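Long-range contact in uncharacterized protein lp_2219 (Lactobacillus plantarum, PDB 3HFQ), which is of unknown function but belongs to the lactonase family of seven-bladed beta-propellers, whose fold it adopts: residues Lys28-Asn32 and Gln326-Pro332. The protein carries 1 engineered substitution. Numbering follows the deposited sequence.
Sequences KTLTN and QKDVTVP
Gln326 reaches across to the outer strand 29-38 and takes the backbone amide of Leu30, its OE1 lying 2.8 Å from Leu30 N. The N-H...O angle is 147°, and the donor is tilted 23° from the carbonyl plane. The side chain gets there by stretching out, CG anti to the backbone N and the chain extended beyond it, which also brings OE1 to 3.3 Å from Thr29 CA. Further along, Val329 sets its two methyls against Leu30 O, CG2 at 3.4 Å, and the same CG2 meets Leu30 CD2 at 4.1 Å, the two side chains crossing at an angle. Leu30 itself continues inward to Ile5, Ala310 and Leu312, tying the contact to the hydrophobic layer between blades. At the far end Asn32 brings CB to 3.3 Å from Thr330 O.

The axes of segments 29-32 and 326-330 run roughly parallel, 28° between their N-to-C directions, and approach to 6.6 Å, too far for backbone pairing. Strand 29-38 edges the blade formed by strands from both chain ends, and 322-330 edges the adjacent blade, 290-330. Replacing Gln326 by an alanine would probably leave Leu30 N without its acceptor and open a gap beside Thr29. An edge-strand N-H is thus satisfied by a side chain of the neighbouring blade, and here the two blades are joined by side chains, not by a continuous backbone sheet.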
loop_
_atom_site.group_PDB
_atom_site.type_symbol
_atom_site.label_atom_id
_atom_site.label_comp_id
_atom_site.label_asym_id
_atom_site.label_seq_id
_atom_site.Cartn_x
_atom_site.Cartn_y
_atom_site.Cartn_z
ATOM N N LYS A 28 0.831 -14.821 21.091
ATOM C CA LYS A 28 0.197 -15.028 19.823
ATOM C C LYS A 28 -1.085 -14.198 19.700
ATOM O O LYS A 28 -2.117 -14.665 19.216
ATOM C CB LYS A 28 -0.131 -16.504 19.659
ATOM C CG LYS A 28 1.064 -17.437 19.912
ATOM C CD LYS A 28 2.167 -17.243 18.882
ATOM C CE LYS A 28 3.293 -18.258 19.059
ATOM N NZ LYS A 28 4.407 -18.070 18.086
ATOM N N THR A 29 -1.025 -12.964 20.180
ATOM C CA THR A 29 -2.188 -12.095 20.212
ATOM C C THR A 29 -1.981 -10.786 19.463
ATOM O O THR A 29 -0.852 -10.366 19.187
ATOM C CB THR A 29 -2.542 -11.750 21.651
ATOM O OG1 THR A 29 -1.405 -11.147 22.275
ATOM C CG2 THR A 29 -2.924 -13.011 22.414
ATOM N N LEU A 30 -3.099 -10.145 19.149
ATOM C CA LEU A 30 -3.125 -8.867 18.454
ATOM C C LEU A 30 -4.147 -7.998 19.177
ATOM O O LEU A 30 -5.282 -8.420 19.388
ATOM C CB LEU A 30 -3.565 -9.050 17.003
ATOM C CG LEU A 30 -3.778 -7.747 16.233
ATOM C CD1 LEU A 30 -2.430 -7.078 16.017
ATOM C CD2 LEU A 30 -4.466 -8.024 14.900
ATOM N N THR A 31 -3.746 -6.787 19.553
ATOM C CA THR A 31 -4.650 -5.877 20.248
ATOM C C THR A 31 -4.724 -4.531 19.538
ATOM O O THR A 31 -3.850 -4.183 18.741
ATOM C CB THR A 31 -4.166 -5.563 21.683
ATOM O OG1 THR A 31 -2.902 -4.893 21.615
ATOM C CG2 THR A 31 -4.021 -6.824 22.510
ATOM N N ASN A 32 -5.788 -3.789 19.818
ATOM C CA ASN A 32 -5.945 -2.439 19.297
ATOM C C ASN A 32 -5.907 -1.673 20.613
ATOM O O ASN A 32 -6.894 -1.645 21.347
ATOM C CB ASN A 32 -7.297 -2.239 18.601
ATOM C CG ASN A 32 -7.541 -0.786 18.211
ATOM O OD1 ASN A 32 -8.531 -0.462 17.555
ATOM N ND2 ASN A 32 -6.636 0.097 18.624
ATOM N N GLN A 326 -5.858 -15.466 15.463
ATOM C CA GLN A 326 -6.883 -14.680 16.139
ATOM C C GLN A 326 -7.646 -13.818 15.145
ATOM O O GLN A 326 -7.074 -13.299 14.184
ATOM C CB GLN A 326 -6.240 -13.796 17.212
ATOM C CG GLN A 326 -7.226 -12.970 18.037
ATOM C CD GLN A 326 -6.524 -12.082 19.048
ATOM O OE1 GLN A 326 -5.301 -11.943 19.024
ATOM N NE2 GLN A 326 -7.299 -11.466 19.937
ATOM N N LYS A 327 -8.945 -13.679 15.376
ATOM C CA LYS A 327 -9.789 -12.872 14.508
ATOM C C LYS A 327 -10.669 -11.964 15.349
ATOM O O LYS A 327 -10.662 -12.025 16.579
ATOM C CB LYS A 327 -10.675 -13.765 13.633
ATOM C CG LYS A 327 -11.708 -14.592 14.404
ATOM C CD LYS A 327 -12.612 -15.379 13.454
ATOM C CE LYS A 327 -13.657 -16.196 14.214
ATOM N NZ LYS A 327 -14.575 -16.926 13.290
ATOM N N ASP A 328 -11.421 -11.114 14.665
ATOM C CA ASP A 328 -12.337 -10.192 15.306
ATOM C C ASP A 328 -11.734 -9.194 16.283
ATOM O O ASP A 328 -12.351 -8.867 17.295
ATOM C CB ASP A 328 -13.470 -10.971 15.979
ATOM C CG ASP A 328 -14.345 -11.693 14.974
ATOM O OD1 ASP A 328 -14.576 -11.126 13.885
ATOM O OD2 ASP A 328 -14.811 -12.815 15.268
ATOM N N VAL A 329 -10.528 -8.718 15.986
ATOM C CA VAL A 329 -9.894 -7.700 16.816
ATOM C C VAL A 329 -10.468 -6.413 16.232
ATOM O O VAL A 329 -10.280 -6.127 15.053
ATOM C CB VAL A 329 -8.366 -7.685 16.652
ATOM C CG1 VAL A 329 -7.778 -6.510 17.424
ATOM C CG2 VAL A 329 -7.777 -9.000 17.149
ATOM N N THR A 330 -11.168 -5.638 17.050
ATOM C CA THR A 330 -11.802 -4.427 16.551
ATOM C C THR A 330 -10.901 -3.251 16.174
ATOM O O THR A 330 -10.150 -2.721 16.994
ATOM C CB THR A 330 -12.880 -3.926 17.540
ATOM O OG1 THR A 330 -13.811 -4.983 17.798
ATOM C CG2 THR A 330 -13.638 -2.738 16.950
ATOM N N VAL A 331 -10.999 -2.862 14.907
ATOM C CA VAL A 331 -10.274 -1.731 14.339
ATOM C C VAL A 331 -11.309 -1.119 13.407
ATOM O O VAL A 331 -11.566 -1.647 12.324
ATOM C CB VAL A 331 -9.057 -2.160 13.490
ATOM C CG1 VAL A 331 -8.451 -0.929 12.810
ATOM C CG2 VAL A 331 -8.011 -2.838 14.366
ATOM N N PRO A 332 -11.920 0.002 13.816
ATOM C CA PRO A 332 -12.940 0.654 12.991
ATOM C C PRO A 332 -12.517 1.149 11.613
ATOM O O PRO A 332 -11.581 1.933 11.481
ATOM C CB PRO A 332 -13.437 1.786 13.893
ATOM C CG PRO A 332 -12.235 2.123 14.707
ATOM C CD PRO A 332 -11.687 0.757 15.060
#